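Local coordinates for protein SVS_variant_AS1 (Streptomyces sp. CWA1, PDB 6TJA) that probably cyclises geranylgeranyl diphosphate to the diterpene spiroviolene, as an ancestral, engineered form of a class I terpene cyclase, at residues R112-P117 against R147-A152; G170-L175 against T242-Y247. One frame throughout, in Å; residues are numbered along the deposited sequence.

Interaction 1: residues R112-P117 against R147-A152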
# COMPACT_ATOMS: atom_id res chain seq x y z
N ARG A 112 1.06 2.63 -10.32
CA ARG A 112 1.82 1.74 -11.22
C ARG A 112 3.00 2.50 -11.84
O ARG A 112 4.11 1.95 -11.84
CB ARG A 112 0.92 1.11 -12.28
CG ARG A 112 1.65 0.09 -13.16
CD ARG A 112 2.09 -1.11 -12.35
NE ARG A 112 3.01 -2.00 -13.04
CZ ARG A 112 3.78 -2.91 -12.45
NH1 ARG A 112 3.73 -3.07 -11.13
NH2 ARG A 112 4.56 -3.70 -13.18
N ALA A 113 2.80 3.73 -12.29
CA ALA A 113 3.84 4.62 -12.86
C ALA A 113 4.99 4.82 -11.87
O ALA A 113 6.17 4.90 -12.32
CB ALA A 113 3.23 5.95 -13.23
N LEU A 114 4.67 4.93 -10.57
CA LEU A 114 5.67 5.12 -9.49
C LEU A 114 6.55 3.86 -9.37
O LEU A 114 7.73 4.02 -9.08
CB LEU A 114 4.95 5.42 -8.17
CG LEU A 114 5.84 5.57 -6.95
CD1 LEU A 114 6.89 6.67 -7.15
CD2 LEU A 114 4.99 5.86 -5.70
N GLU A 115 5.97 2.68 -9.58
CA GLU A 115 6.62 1.36 -9.36
C GLU A 115 7.26 0.83 -10.65
O GLU A 115 8.16 0.00 -10.53
CB GLU A 115 5.59 0.34 -8.87
CG GLU A 115 5.02 0.73 -7.53
CD GLU A 115 4.25 -0.33 -6.76
OE1 GLU A 115 4.72 -1.48 -6.68
OE2 GLU A 115 3.20 0.05 -6.17
N ALA A 116 6.83 1.30 -11.79
CA ALA A 116 7.31 0.84 -13.07
C ALA A 116 7.72 1.98 -13.96
O ALA A 116 6.90 2.68 -14.45
CB ALA A 116 6.24 0.03 -13.73
N PRO A 117 9.00 2.14 -14.18
CA PRO A 117 9.59 3.19 -15.02
C PRO A 117 9.21 3.08 -16.47
O PRO A 117 9.21 4.07 -17.13
CB PRO A 117 11.09 3.00 -14.83
CG PRO A 117 11.23 2.19 -13.64
CD PRO A 117 10.02 1.34 -13.52
N ARG A 147 10.98 1.22 -1.69
CA ARG A 147 9.75 0.43 -1.46
C ARG A 147 8.99 1.01 -0.27
O ARG A 147 7.76 1.03 -0.32
CB ARG A 147 10.05 -1.05 -1.24
CG ARG A 147 10.43 -1.80 -2.50
CD ARG A 147 9.44 -1.75 -3.65
NE ARG A 147 8.23 -2.53 -3.44
CZ ARG A 147 7.18 -2.50 -4.26
NH1 ARG A 147 7.18 -1.70 -5.31
NH2 ARG A 147 6.13 -3.28 -4.01
N ARG A 148 9.69 1.47 0.76
CA ARG A 148 9.05 2.12 1.92
C ARG A 148 8.26 3.32 1.38
O ARG A 148 7.10 3.47 1.82
CB ARG A 148 10.08 2.50 2.98
CG ARG A 148 10.72 1.29 3.67
CD ARG A 148 11.83 1.69 4.63
NE ARG A 148 12.46 0.54 5.26
CZ ARG A 148 13.45 0.58 6.17
NH1 ARG A 148 13.92 1.74 6.61
NH2 ARG A 148 13.93 -0.54 6.66
N PHE A 149 8.81 4.07 0.41
CA PHE A 149 8.14 5.28 -0.14
C PHE A 149 6.91 4.86 -0.98
O PHE A 149 5.80 5.43 -0.80
CB PHE A 149 9.08 6.17 -0.94
CG PHE A 149 8.36 7.36 -1.52
CD1 PHE A 149 8.02 8.44 -0.72
CD2 PHE A 149 7.91 7.35 -2.84
CE1 PHE A 149 7.27 9.50 -1.23
CE2 PHE A 149 7.17 8.41 -3.34
CZ PHE A 149 6.85 9.47 -2.54
N VAL A 150 7.12 3.86 -1.85
CA VAL A 150 6.08 3.33 -2.77
C VAL A 150 4.88 2.91 -1.93
O VAL A 150 3.73 3.22 -2.31
CB VAL A 150 6.64 2.16 -3.61
CG1 VAL A 150 5.53 1.35 -4.23
CG2 VAL A 150 7.63 2.63 -4.66
N HIS A 151 5.11 2.20 -0.83
CA HIS A 151 4.04 1.62 0.01
C HIS A 151 3.31 2.75 0.77
O HIS A 151 2.10 2.65 0.97
CB HIS A 151 4.63 0.56 0.95
CG HIS A 151 4.96 -0.73 0.29
ND1 HIS A 151 4.14 -1.29 -0.68
CD2 HIS A 151 5.97 -1.59 0.47
CE1 HIS A 151 4.68 -2.42 -1.09
NE2 HIS A 151 5.79 -2.64 -0.40
N ALA A 152 4.04 3.76 1.22
CA ALA A 152 3.47 4.94 1.92
C ALA A 152 2.54 5.68 0.94
O ALA A 152 1.43 6.11 1.37
CB ALA A 152 4.57 5.85 2.43
O HOH W 1 3.23 -3.16 -5.67
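A salt bridge and a small apolar patch join the end of helix 100-115 to helix 143-169. Arg147 NH1 donates to Glu115 OE1 over 2.8 Å, with an N-H...O angle of 166°. The oxygen lies close to the guanidinium plane, but NH1 meets it from above the carboxylate plane. The two flat groups are turned 65° apart. One water donates to Glu115 OE1 at 2.5 Å and accepts a weak bond from Arg147 NH2, so two donors grip this oxygen. Arg147 CB points away from helix 100-115, and bends at chi2 and chi3 bring the tip back. Glu115 is extended beyond CG and crosses the Arg147 side chain at about a right angle.

Val150 packs beside the bridge, on the same face of the carboxylate that NH1 approaches. Val150 CG1 packs tightly over that face, 3.3 Å from Glu115 CD. On the other branch, Val150 CG2 lies 4.1 Å from Leu114 CG. The CG of Leu114 is anti to its backbone N, which carries the methyls over the second helix. Leu114 CD2 sits 4.0 Å from Val150 CA and also meets Phe149 CE2, reaching that ring obliquely.

Further out, Gln111 NE2 bonds both Glu115 OE2 and Val150 O, which helps to fix the carboxylate and ties the two helices together. Leu114 also packs on Leu130 and Ala134 of helix 126-140, and the Phe149 ring makes an edge-to-face contact with Phe137. Glu218 of the second subunit pairs with Arg112, His151 stacks on His151 of the second subunit, and the Glu115 carboxylate may partly offset the like charges of Arg147 and of Arg214 from the second subunit. This is helix-to-helix packing in the all-alpha class I terpene synthase fold, at the subunit interface.

Interaction 2: residues G170-L175 against T242-Y247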
# COMPACT_ATOMS: atom_id res chain seq x y z
N GLY A 170 -22.05 11.92 0.33
CA GLY A 170 -22.37 12.89 1.40
C GLY A 170 -22.37 12.22 2.76
O GLY A 170 -23.19 12.60 3.62
N HIS A 171 -21.50 11.22 2.94
CA HIS A 171 -21.33 10.52 4.23
C HIS A 171 -20.26 11.22 5.07
O HIS A 171 -19.10 11.34 4.61
CB HIS A 171 -20.98 9.05 4.02
CG HIS A 171 -20.65 8.34 5.29
ND1 HIS A 171 -21.62 7.84 6.13
CD2 HIS A 171 -19.45 8.01 5.83
CE1 HIS A 171 -21.03 7.24 7.15
NE2 HIS A 171 -19.69 7.34 6.99
N MET A 172 -20.63 11.61 6.28
CA MET A 172 -19.72 12.23 7.26
C MET A 172 -19.23 11.13 8.20
O MET A 172 -19.98 10.62 9.03
CB MET A 172 -20.44 13.36 8.03
CG MET A 172 -19.52 14.12 9.00
SD MET A 172 -18.07 14.89 8.20
CE MET A 172 -18.91 16.08 7.15
N PRO A 173 -17.94 10.71 8.11
CA PRO A 173 -17.45 9.58 8.90
C PRO A 173 -17.54 9.97 10.39
O PRO A 173 -17.49 11.17 10.68
CB PRO A 173 -16.01 9.38 8.42
CG PRO A 173 -15.59 10.69 7.81
CD PRO A 173 -16.88 11.32 7.29
N GLY A 174 -17.74 8.99 11.26
CA GLY A 174 -17.57 9.15 12.72
C GLY A 174 -16.10 9.42 13.06
O GLY A 174 -15.24 9.45 12.13
N LEU A 175 -15.80 9.66 14.33
CA LEU A 175 -14.43 9.98 14.77
C LEU A 175 -13.45 8.87 14.37
O LEU A 175 -12.35 9.17 13.85
CB LEU A 175 -14.41 10.18 16.28
CG LEU A 175 -13.03 10.53 16.80
CD1 LEU A 175 -12.54 11.78 16.09
CD2 LEU A 175 -13.07 10.72 18.32
N THR A 242 -20.23 19.85 5.89
CA THR A 242 -20.18 19.22 4.53
C THR A 242 -18.78 18.66 4.23
O THR A 242 -18.69 17.50 3.78
CB THR A 242 -20.56 20.23 3.43
OG1 THR A 242 -21.94 20.58 3.60
CG2 THR A 242 -20.33 19.71 2.03
N ASP A 243 -17.73 19.48 4.39
CA ASP A 243 -16.31 19.12 4.18
C ASP A 243 -15.90 18.10 5.26
O ASP A 243 -16.33 18.22 6.42
CB ASP A 243 -15.43 20.38 4.14
CG ASP A 243 -13.96 20.12 3.85
OD1 ASP A 243 -13.12 20.38 4.75
OD2 ASP A 243 -13.65 19.66 2.72
N GLN A 244 -15.14 17.07 4.88
CA GLN A 244 -14.69 16.04 5.85
C GLN A 244 -13.44 16.59 6.54
O GLN A 244 -12.40 16.62 5.89
CB GLN A 244 -14.44 14.70 5.16
CG GLN A 244 -15.70 14.04 4.62
CD GLN A 244 -15.28 12.80 3.86
OE1 GLN A 244 -14.86 11.82 4.46
NE2 GLN A 244 -15.28 12.89 2.55
N ASN A 245 -13.59 17.12 7.75
CA ASN A 245 -12.47 17.62 8.59
C ASN A 245 -12.90 17.33 10.03
O ASN A 245 -14.09 17.02 10.23
CB ASN A 245 -12.14 19.09 8.30
CG ASN A 245 -13.30 20.03 8.58
OD1 ASN A 245 -13.74 20.17 9.71
ND2 ASN A 245 -13.84 20.64 7.54
N ILE A 246 -11.99 17.42 10.99
CA ILE A 246 -12.26 17.04 12.41
C ILE A 246 -13.45 17.83 12.95
O ILE A 246 -14.31 17.26 13.67
CB ILE A 246 -10.99 17.22 13.26
CG1 ILE A 246 -11.20 16.67 14.67
CG2 ILE A 246 -10.52 18.68 13.27
CD1 ILE A 246 -11.53 15.19 14.70
N TYR A 247 -13.52 19.11 12.57
CA TYR A 247 -14.57 20.04 13.06
C TYR A 247 -15.95 19.57 12.58
O TYR A 247 -16.81 19.39 13.44
CB TYR A 247 -14.22 21.48 12.66
CG TYR A 247 -12.82 21.85 13.06
CD1 TYR A 247 -12.46 21.98 14.39
CD2 TYR A 247 -11.83 21.94 12.12
CE1 TYR A 247 -11.17 22.31 14.75
CE2 TYR A 247 -10.53 22.24 12.46
CZ TYR A 247 -10.20 22.45 13.77
OH TYR A 247 -8.89 22.71 14.08
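Met172 carries the largest share of the contact from loop 170-175. From CB the chain first runs anti to the backbone N (chi1 -176°). It then bends at both chi2 and chi3. Met172 SD comes within 4.2 Å of Asp243 O and passes Gln244, 4.4 Å from its CG. The terminal Met172 CE tucks against two backbone carbonyls, 3.4 Å from Asp243 O and 3.7 Å from Thr242 O.

The two segments run nearly parallel, 15° apart, and no hydrogen bond links them. Pro173 CD rests 3.5 Å from Gln244 OE1, and the two side chains cross at about a right angle. The Gln244 amide is held from helix 143-169, by Asn166 ND2 on OE1 and by the Gln163 carbonyl on NE2. Further along, Leu175 and Ile246 lie side by side, their CD1 methyls 3.8 Å apart.

Gly174 and Asn245 are the N-caps of helices 175-185 and 246-254. Asp229, which bonds Ile246 N, lies in a sequence that matches the NSE motif, which in relatives binds metal through its Asn, Ser and Glu. The contact thus joins two helix-entry loops at one end of the helical bundle.

How the interactions relate
Interaction 1 is a buried contact between two helices, while interaction 2 is a partly buried meeting of loops with exposed residues at one end. Their centres are about 30 Å apart and their nearest atoms about 18 Å, so they do not touch. Helix 143-169 connects them: interaction 1 uses its early turns, and segment 170-175 begins just past its end. The chemistry differs accordingly. At 112-117 against 147-152 a salt bridge and a water lie beside an apolar patch, next to the second subunit. At 170-175 against 242-247 van der Waals contacts do the work, and no other subunit reaches those segments.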